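Local coordinates for demethyldecarbamoylnovobiocin O-methyltransferase (Streptomyces caeruleus, PDB 2WK1), which transfers a methyl group from S-adenosyl-L-methionine to the 4-hydroxyl of the noviose sugar in the penultimate step of novobiocin biosynthesis, at residues Asn93-Pro107 with Pro232-Asp244. Residues are numbered along the deposited sequence; the frame is centred on the assembly and turned at random.
Sequences NIRQCVEDVIGNNVP and PKVSVGGYVIVDD. With EDO (1,2-ethanediol), chain F.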
ATOM      1  N   ASN A  93       9.479 -14.778  -2.336  1.00  9.31           N
ATOM      2  CA  ASN A  93      10.522 -15.656  -1.805  1.00  9.57           C
ATOM      3  C   ASN A  93      10.903 -15.317  -0.370  1.00  9.16           C
ATOM      4  O   ASN A  93      11.083 -16.203   0.455  1.00  9.58           O
ATOM      5  CB  ASN A  93      11.740 -15.609  -2.732  1.00 10.27           C
ATOM      6  CG  ASN A  93      12.964 -16.286  -2.140  1.00 10.74           C
ATOM      7  OD1 ASN A  93      13.861 -15.594  -1.655  1.00 12.04           O
ATOM      8  ND2 ASN A  93      12.990 -17.618  -2.141  1.00 12.07           N
ATOM      9  N   ILE A  94      11.052 -14.030  -0.069  1.00  9.29           N
ATOM     10  CA  ILE A  94      11.314 -13.624   1.322  1.00  9.05           C
ATOM     11  C   ILE A  94      10.196 -14.128   2.226  1.00  9.53           C
ATOM     12  O   ILE A  94      10.439 -14.704   3.286  1.00 11.10           O
ATOM     13  CB  ILE A  94      11.419 -12.102   1.475  1.00  9.37           C
ATOM     14  CG1 ILE A  94      12.658 -11.599   0.789  1.00  9.30           C
ATOM     15  CG2 ILE A  94      11.442 -11.682   2.971  1.00 10.17           C
ATOM     16  CD1 ILE A  94      12.735 -10.060   0.723  1.00 10.92           C
ATOM     17  N   ARG A  95       8.949 -13.897   1.817  1.00  9.80           N
ATOM     18  CA  ARG A  95       7.824 -14.341   2.619  1.00 10.72           C
ATOM     19  C   ARG A  95       7.852 -15.847   2.866  1.00 11.61           C
ATOM     20  O   ARG A  95       7.628 -16.297   3.993  1.00 11.90           O
ATOM     21  CB  ARG A  95       6.507 -13.895   1.999  1.00 11.56           C
ATOM     22  CG  ARG A  95       5.302 -14.265   2.849  1.00 14.68           C
ATOM     23  CD  ARG A  95       4.062 -13.969   2.183  1.00 18.82           C
ATOM     24  NE  ARG A  95       2.907 -14.436   2.900  1.00 20.48           N
ATOM     25  CZ  ARG A  95       1.675 -14.150   2.500  1.00 22.65           C
ATOM     26  NH1 ARG A  95       1.489 -13.419   1.406  1.00 25.13           N
ATOM     27  NH2 ARG A  95       0.648 -14.561   3.222  1.00 24.44           N
ATOM     28  N   GLN A  96       8.081 -16.612   1.804  1.00 11.18           N
ATOM     29  CA  GLN A  96       8.099 -18.058   1.958  1.00 12.38           C
ATOM     30  C   GLN A  96       9.218 -18.515   2.901  1.00 11.38           C
ATOM     31  O   GLN A  96       9.010 -19.379   3.760  1.00 12.33           O
ATOM     32  CB  GLN A  96       8.219 -18.732   0.591  1.00 14.70           C
ATOM     33  CG  GLN A  96       7.014 -18.540  -0.352  1.00 20.80           C
ATOM     34  CD  GLN A  96       5.706 -19.203   0.047  1.00 29.90           C
ATOM     35  OE1 GLN A  96       4.927 -18.657   0.838  1.00 35.76           O
ATOM     36  NE2 GLN A  96       5.406 -20.341  -0.588  1.00 36.28           N
ATOM     37  N   CYS A  97      10.412 -17.959   2.745  1.00 10.85           N
ATOM     38  CA  CYS A  97      11.530 -18.353   3.602  1.00 11.04           C
ATOM     39  C   CYS A  97      11.305 -17.955   5.054  1.00 10.85           C
ATOM     40  O   CYS A  97      11.561 -18.750   5.955  1.00 11.43           O
ATOM     41  CB  CYS A  97      12.847 -17.759   3.070  1.00 11.26           C
ATOM     42  SG  CYS A  97      13.437 -18.453   1.528  1.00 13.53           S
ATOM     43  N   VAL A  98      10.865 -16.720   5.274  1.00 10.39           N
ATOM     44  CA  VAL A  98      10.663 -16.268   6.646  1.00 10.19           C
ATOM     45  C   VAL A  98       9.509 -17.044   7.292  1.00 11.17           C
ATOM     46  O   VAL A  98       9.626 -17.475   8.446  1.00 11.42           O
ATOM     47  CB  VAL A  98      10.423 -14.747   6.741  1.00 10.52           C
ATOM     48  CG1 VAL A  98      10.120 -14.330   8.185  1.00 12.57           C
ATOM     49  CG2 VAL A  98      11.647 -13.979   6.219  1.00 11.23           C
ATOM     50  N   GLU A  99       8.410 -17.246   6.565  1.00 11.08           N
ATOM     51  CA  GLU A  99       7.326 -18.061   7.157  1.00 12.17           C
ATOM     52  C   GLU A  99       7.782 -19.485   7.447  1.00 12.79           C
ATOM     53  O   GLU A  99       7.319 -20.083   8.422  1.00 14.40           O
ATOM     54  CB  GLU A  99       6.048 -18.011   6.327  1.00 12.78           C
ATOM     55  CG  GLU A  99       5.424 -16.618   6.370  1.00 14.24           C
ATOM     56  CD  GLU A  99       4.081 -16.505   5.719  1.00 18.36           C
ATOM     57  OE1 GLU A  99       3.821 -17.208   4.725  1.00 21.72           O
ATOM     58  OE2 GLU A  99       3.278 -15.707   6.218  1.00 20.79           O
ATOM     59  N   ASP A 100       8.653 -20.047   6.612  1.00 12.68           N
ATOM     60  CA  ASP A 100       9.124 -21.423   6.851  1.00 13.29           C
ATOM     61  C   ASP A 100       9.999 -21.489   8.104  1.00 12.58           C
ATOM     62  O   ASP A 100       9.872 -22.412   8.920  1.00 14.27           O
ATOM     63  CB  ASP A 100       9.893 -21.976   5.645  1.00 14.17           C
ATOM     64  CG  ASP A 100      10.175 -23.457   5.784  1.00 17.57           C
ATOM     65  OD1 ASP A 100       9.190 -24.230   5.838  1.00 21.94           O
ATOM     66  OD2 ASP A 100      11.355 -23.839   5.831  1.00 19.92           O
ATOM     67  N   VAL A 101      10.884 -20.507   8.306  1.00 13.02           N
ATOM     68  CA  VAL A 101      11.718 -20.512   9.514  1.00 13.05           C
ATOM     69  C   VAL A 101      10.873 -20.305  10.774  1.00 13.41           C
ATOM     70  O   VAL A 101      11.145 -20.905  11.826  1.00 14.43           O
ATOM     71  CB  VAL A 101      12.957 -19.568   9.460  1.00 14.32           C
ATOM     72  CG1 VAL A 101      13.851 -19.916   8.290  1.00 12.78           C
ATOM     73  CG2 VAL A 101      12.608 -18.121   9.473  1.00 15.58           C
ATOM     74  N   ILE A 102       9.828 -19.493  10.669  1.00 13.97           N
ATOM     75  CA  ILE A 102       8.911 -19.302  11.799  1.00 15.26           C
ATOM     76  C   ILE A 102       8.155 -20.599  12.043  1.00 15.81           C
ATOM     77  O   ILE A 102       8.064 -21.046  13.178  1.00 17.54           O
ATOM     78  CB  ILE A 102       7.888 -18.172  11.544  1.00 15.64           C
ATOM     79  CG1 ILE A 102       8.605 -16.820  11.481  1.00 14.97           C
ATOM     80  CG2 ILE A 102       6.780 -18.203  12.640  1.00 16.22           C
ATOM     81  CD1 ILE A 102       7.749 -15.683  10.933  1.00 15.15           C
ATOM     82  N   GLY A 103       7.600 -21.200  10.997  1.00 16.64           N
ATOM     83  CA  GLY A 103       6.790 -22.416  11.167  1.00 17.10           C
ATOM     84  C   GLY A 103       7.564 -23.623  11.658  1.00 17.97           C
ATOM     85  O   GLY A 103       7.001 -24.498  12.322  1.00 20.04           O
ATOM     86  N   ASN A 104       8.849 -23.677  11.329  1.00 18.13           N
ATOM     87  CA  ASN A 104       9.725 -24.763  11.760  1.00 18.27           C
ATOM     88  C   ASN A 104      10.592 -24.402  12.964  1.00 18.08           C
ATOM     89  O   ASN A 104      11.450 -25.177  13.371  1.00 19.59           O
ATOM     90  CB  ASN A 104      10.586 -25.224  10.598  1.00 18.76           C
ATOM     91  CG  ASN A 104       9.819 -26.057   9.605  1.00 21.96           C
ATOM     92  OD1 ASN A 104       9.349 -27.161   9.939  1.00 27.08           O
ATOM     93  ND2 ASN A 104       9.719 -25.588   8.380  1.00 25.61           N
ATOM     94  N   ASN A 105      10.377 -23.228  13.527  1.00 17.23           N
ATOM     95  CA  ASN A 105      11.122 -22.759  14.678  1.00 17.83           C
ATOM     96  C   ASN A 105      12.632 -22.867  14.499  1.00 17.38           C
ATOM     97  O   ASN A 105      13.372 -23.229  15.402  1.00 18.24           O
ATOM     98  CB  ASN A 105      10.650 -23.511  15.921  1.00 19.43           C
ATOM     99  CG  ASN A 105       9.209 -23.218  16.232  1.00 24.92           C
ATOM    100  OD1 ASN A 105       8.847 -22.063  16.468  1.00 32.91           O
ATOM    101  ND2 ASN A 105       8.374 -24.235  16.171  1.00 32.13           N
ATOM    102  N   VAL A 106      13.098 -22.480  13.315  1.00 15.48           N
ATOM    103  CA  VAL A 106      14.535 -22.389  13.085  1.00 14.92           C
ATOM    104  C   VAL A 106      15.042 -21.134  13.793  1.00 14.65           C
ATOM    105  O   VAL A 106      14.518 -20.043  13.538  1.00 14.51           O
ATOM    106  CB  VAL A 106      14.846 -22.280  11.584  1.00 14.74           C
ATOM    107  CG1 VAL A 106      16.343 -22.019  11.322  1.00 15.06           C
ATOM    108  CG2 VAL A 106      14.336 -23.501  10.811  1.00 15.40           C
ATOM    109  N   PRO A 107      16.017 -21.247  14.706  1.00 15.12           N
ATOM    110  CA  PRO A 107      16.417 -20.054  15.456  1.00 15.40           C
ATOM    111  C   PRO A 107      17.137 -19.028  14.591  1.00 14.00           C
ATOM    112  O   PRO A 107      17.870 -19.381  13.643  1.00 13.93           O
ATOM    113  CB  PRO A 107      17.392 -20.582  16.503  1.00 17.39           C
ATOM    114  CG  PRO A 107      17.665 -21.955  16.168  1.00 19.41           C
ATOM    115  CD  PRO A 107      16.710 -22.458  15.167  1.00 16.06           C
ATOM    116  N   PRO A 232      28.584 -18.196   8.598  1.00 13.94           N
ATOM    117  CA  PRO A 232      28.760 -19.063   9.763  1.00 14.56           C
ATOM    118  C   PRO A 232      27.690 -18.913  10.851  1.00 14.58           C
ATOM    119  O   PRO A 232      27.592 -19.775  11.724  1.00 16.99           O
ATOM    120  CB  PRO A 232      30.137 -18.647  10.301  1.00 16.19           C
ATOM    121  CG  PRO A 232      30.865 -18.152   9.132  1.00 15.23           C
ATOM    122  CD  PRO A 232      29.808 -17.443   8.303  1.00 13.94           C
ATOM    123  N   LYS A 233      26.922 -17.822  10.816  1.00 13.18           N
ATOM    124  CA  LYS A 233      25.840 -17.582  11.772  1.00 13.17           C
ATOM    125  C   LYS A 233      24.520 -18.233  11.375  1.00 11.65           C
ATOM    126  O   LYS A 233      23.596 -18.284  12.184  1.00 12.41           O
ATOM    127  CB  LYS A 233      25.600 -16.085  11.906  1.00 13.37           C
ATOM    128  CG  LYS A 233      26.804 -15.329  12.380  1.00 15.88           C
ATOM    129  CD  LYS A 233      26.481 -13.856  12.586  1.00 18.33           C
ATOM    130  CE  LYS A 233      27.713 -12.999  12.817  1.00 21.26           C
ATOM    131  NZ  LYS A 233      28.401 -13.382  14.083  1.00 23.45           N
ATOM    132  N   VAL A 234      24.415 -18.725  10.133  1.00 12.26           N
ATOM    133  CA  VAL A 234      23.149 -19.243   9.629  1.00 12.22           C
ATOM    134  C   VAL A 234      22.854 -20.617  10.234  1.00 11.67           C
ATOM    135  O   VAL A 234      23.662 -21.567  10.133  1.00 13.34           O
ATOM    136  CB  VAL A 234      23.124 -19.292   8.080  1.00 11.80           C
ATOM    137  CG1 VAL A 234      21.833 -19.932   7.569  1.00 12.89           C
ATOM    138  CG2 VAL A 234      23.232 -17.885   7.524  1.00 13.45           C
ATOM    139  N   SER A 235      21.694 -20.722  10.873  1.00 12.31           N
ATOM    140  CA  SER A 235      21.263 -21.955  11.488  1.00 12.69           C
ATOM    141  C   SER A 235      20.971 -23.047  10.460  1.00 12.88           C
ATOM    142  O   SER A 235      20.569 -22.791   9.336  1.00 13.74           O
ATOM    143  CB  SER A 235      19.966 -21.709  12.250  1.00 13.30           C
ATOM    144  OG  SER A 235      20.182 -20.772  13.272  1.00 15.15           O
ATOM    145  N   VAL A 236      21.095 -24.296  10.893  1.00 13.08           N
ATOM    146  CA  VAL A 236      20.608 -25.404  10.088  1.00 13.73           C
ATOM    147  C   VAL A 236      19.103 -25.244   9.960  1.00 13.03           C
ATOM    148  O   VAL A 236      18.379 -25.042  10.962  1.00 14.01           O
ATOM    149  CB  VAL A 236      20.974 -26.744  10.737  1.00 14.64           C
ATOM    150  CG1 VAL A 236      20.294 -27.910  10.008  1.00 16.35           C
ATOM    151  CG2 VAL A 236      22.480 -26.899  10.746  1.00 18.22           C
ATOM    152  N   GLY A 237      18.612 -25.314   8.721  1.00 12.87           N
ATOM    153  CA  GLY A 237      17.220 -25.048   8.408  1.00 12.84           C
ATOM    154  C   GLY A 237      16.984 -23.640   7.902  1.00 12.97           C
ATOM    155  O   GLY A 237      15.912 -23.362   7.402  1.00 13.75           O
ATOM    156  N   GLY A 238      17.984 -22.775   8.059  1.00 11.96           N
ATOM    157  CA  GLY A 238      17.882 -21.391   7.607  1.00 11.97           C
ATOM    158  C   GLY A 238      18.207 -21.257   6.141  1.00 11.06           C
ATOM    159  O   GLY A 238      18.573 -22.220   5.471  1.00 12.22           O
ATOM    160  N   TYR A 239      18.019 -20.051   5.636  1.00 10.09           N
ATOM    161  CA  TYR A 239      18.122 -19.760   4.223  1.00 10.03           C
ATOM    162  C   TYR A 239      19.102 -18.664   3.915  1.00  9.79           C
ATOM    163  O   TYR A 239      19.201 -17.692   4.664  1.00 10.60           O
ATOM    164  CB  TYR A 239      16.753 -19.331   3.683  1.00 10.84           C
ATOM    165  CG  TYR A 239      15.707 -20.411   3.709  1.00 11.13           C
ATOM    166  CD1 TYR A 239      15.581 -21.317   2.668  1.00 12.57           C
ATOM    167  CD2 TYR A 239      14.826 -20.534   4.763  1.00 12.56           C
ATOM    168  CE1 TYR A 239      14.613 -22.322   2.713  1.00 13.85           C
ATOM    169  CE2 TYR A 239      13.878 -21.535   4.813  1.00 13.02           C
ATOM    170  CZ  TYR A 239      13.750 -22.408   3.771  1.00 14.16           C
ATOM    171  OH  TYR A 239      12.794 -23.427   3.773  1.00 17.87           O
ATOM    172  N   VAL A 240      19.795 -18.820   2.796  1.00 10.31           N
ATOM    173  CA  VAL A 240      20.601 -17.780   2.181  1.00  9.72           C
ATOM    174  C   VAL A 240      19.995 -17.439   0.851  1.00  8.81           C
ATOM    175  O   VAL A 240      19.802 -18.316   0.002  1.00  9.84           O
ATOM    176  CB  VAL A 240      22.054 -18.197   1.995  1.00 10.05           C
ATOM    177  CG1 VAL A 240      22.856 -17.073   1.338  1.00 11.68           C
ATOM    178  CG2 VAL A 240      22.662 -18.660   3.336  1.00 12.60           C
ATOM    179  N   ILE A 241      19.647 -16.175   0.677  1.00  8.99           N
ATOM    180  CA  ILE A 241      19.035 -15.676  -0.553  1.00  9.48           C
ATOM    181  C   ILE A 241      20.058 -14.782  -1.282  1.00  9.17           C
ATOM    182  O   ILE A 241      20.616 -13.885  -0.665  1.00 10.14           O
ATOM    183  CB  ILE A 241      17.751 -14.876  -0.268  1.00  9.81           C
ATOM    184  CG1 ILE A 241      16.685 -15.721   0.455  1.00 11.17           C
ATOM    185  CG2 ILE A 241      17.235 -14.226  -1.543  1.00 11.91           C
ATOM    186  CD1 ILE A 241      15.594 -14.913   1.109  1.00 12.82           C
ATOM    187  N   VAL A 242      20.268 -15.032  -2.564  1.00 10.13           N
ATOM    188  CA  VAL A 242      21.188 -14.261  -3.395  1.00 10.81           C
ATOM    189  C   VAL A 242      20.335 -13.521  -4.414  1.00 10.81           C
ATOM    190  O   VAL A 242      19.757 -14.138  -5.330  1.00 11.03           O
ATOM    191  CB  VAL A 242      22.182 -15.176  -4.138  1.00 11.55           C
ATOM    192  CG1 VAL A 242      23.160 -14.355  -4.890  1.00 14.65           C
ATOM    193  CG2 VAL A 242      22.865 -16.165  -3.174  1.00 14.43           C
ATOM    194  N   ASP A 243      20.263 -12.205  -4.296  1.00 11.05           N
ATOM    195  CA  ASP A 243      19.369 -11.420  -5.117  1.00 11.44           C
ATOM    196  C   ASP A 243      19.690 -11.481  -6.597  1.00 12.56           C
ATOM    197  O   ASP A 243      18.780 -11.580  -7.426  1.00 13.90           O
ATOM    198  CB  ASP A 243      19.395  -9.955  -4.673  1.00 12.20           C
ATOM    199  CG  ASP A 243      18.483  -9.090  -5.517  1.00 13.36           C
ATOM    200  OD1 ASP A 243      17.252  -9.133  -5.242  1.00 14.73           O
ATOM    201  OD2 ASP A 243      18.983  -8.423  -6.464  1.00 17.50           O
ATOM    202  N   ASP A 244      20.976 -11.362  -6.908  1.00 13.52           N
ATOM    203  CA  ASP A 244      21.473 -11.072  -8.270  1.00 15.86           C
ATOM    204  C   ASP A 244      22.550 -12.106  -8.505  1.00 16.59           C
ATOM    205  O   ASP A 244      23.714 -11.882  -8.196  1.00 20.65           O
ATOM    206  CB  ASP A 244      22.066  -9.636  -8.310  1.00 17.48           C
ATOM    207  CG  ASP A 244      22.234  -9.051  -9.725  1.00 20.62           C
ATOM    208  OD1 ASP A 244      21.888  -9.688 -10.725  1.00 22.51           O
ATOM    209  OD2 ASP A 244      22.707  -7.889  -9.809  1.00 27.63           O
TER
HETATM  210  C1  EDO F 551      24.636 -10.798  -3.217  1.00 27.20           C
HETATM  211  O1  EDO F 551      25.298  -9.679  -2.518  1.00 23.07           O
HETATM  212  C2  EDO F 551      24.497 -10.653  -4.745  1.00 27.25           C
HETATM  213  O2  EDO F 551      23.145 -10.261  -5.085  1.00 27.28           O
HETATM  214  O   HOH W   1      13.117 -24.019   7.885  1.00 23.24           O
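Tyr239 lies against Cys97 and Asp100 where helix 87-103 packs on strand 238-242 of the central sheet in this class I methyltransferase fold. The axes of residues 93-103 and 238-242 run nearly antiparallel, 8.7 Å apart at their closest. The tyrosine leaves the strand toward the helix with CG anti to its own carbonyl carbon (chi1 -66°). Tyr239 CB passes 4.1 Å from Cys97 SG, and the same sulfur sits over one ring face, offset toward the rim and 3.7 Å from Tyr239 CG, a sulfur-aromatic contact. Farther out, CD2 and CE2 turn their edge to Val101 CG1. At the tip, Tyr239 OH donates a short hydrogen bond of 2.5 Å to Asp100 OD2, meeting it from above the carboxylate plane, which is inclined 67° to the ring. A water donates to both Asp100 OD2 and Gly237 O. Nearer the cofactor end, Ile241 CD1 abuts Asn93 OD1; beyond it come Asp243 and Asp244, predicted magnesium ligands. At the other end, Val106, whose N bonds back to Val101 O in the Schellman motif ending the helix, sets its CG1 against the type II turn Ser235-Gly238, 3.7 Å from Gly238 N. Beside it, Ser235 OG donates to Pro107 O across 2.7 Å, from above the carbonyl plane.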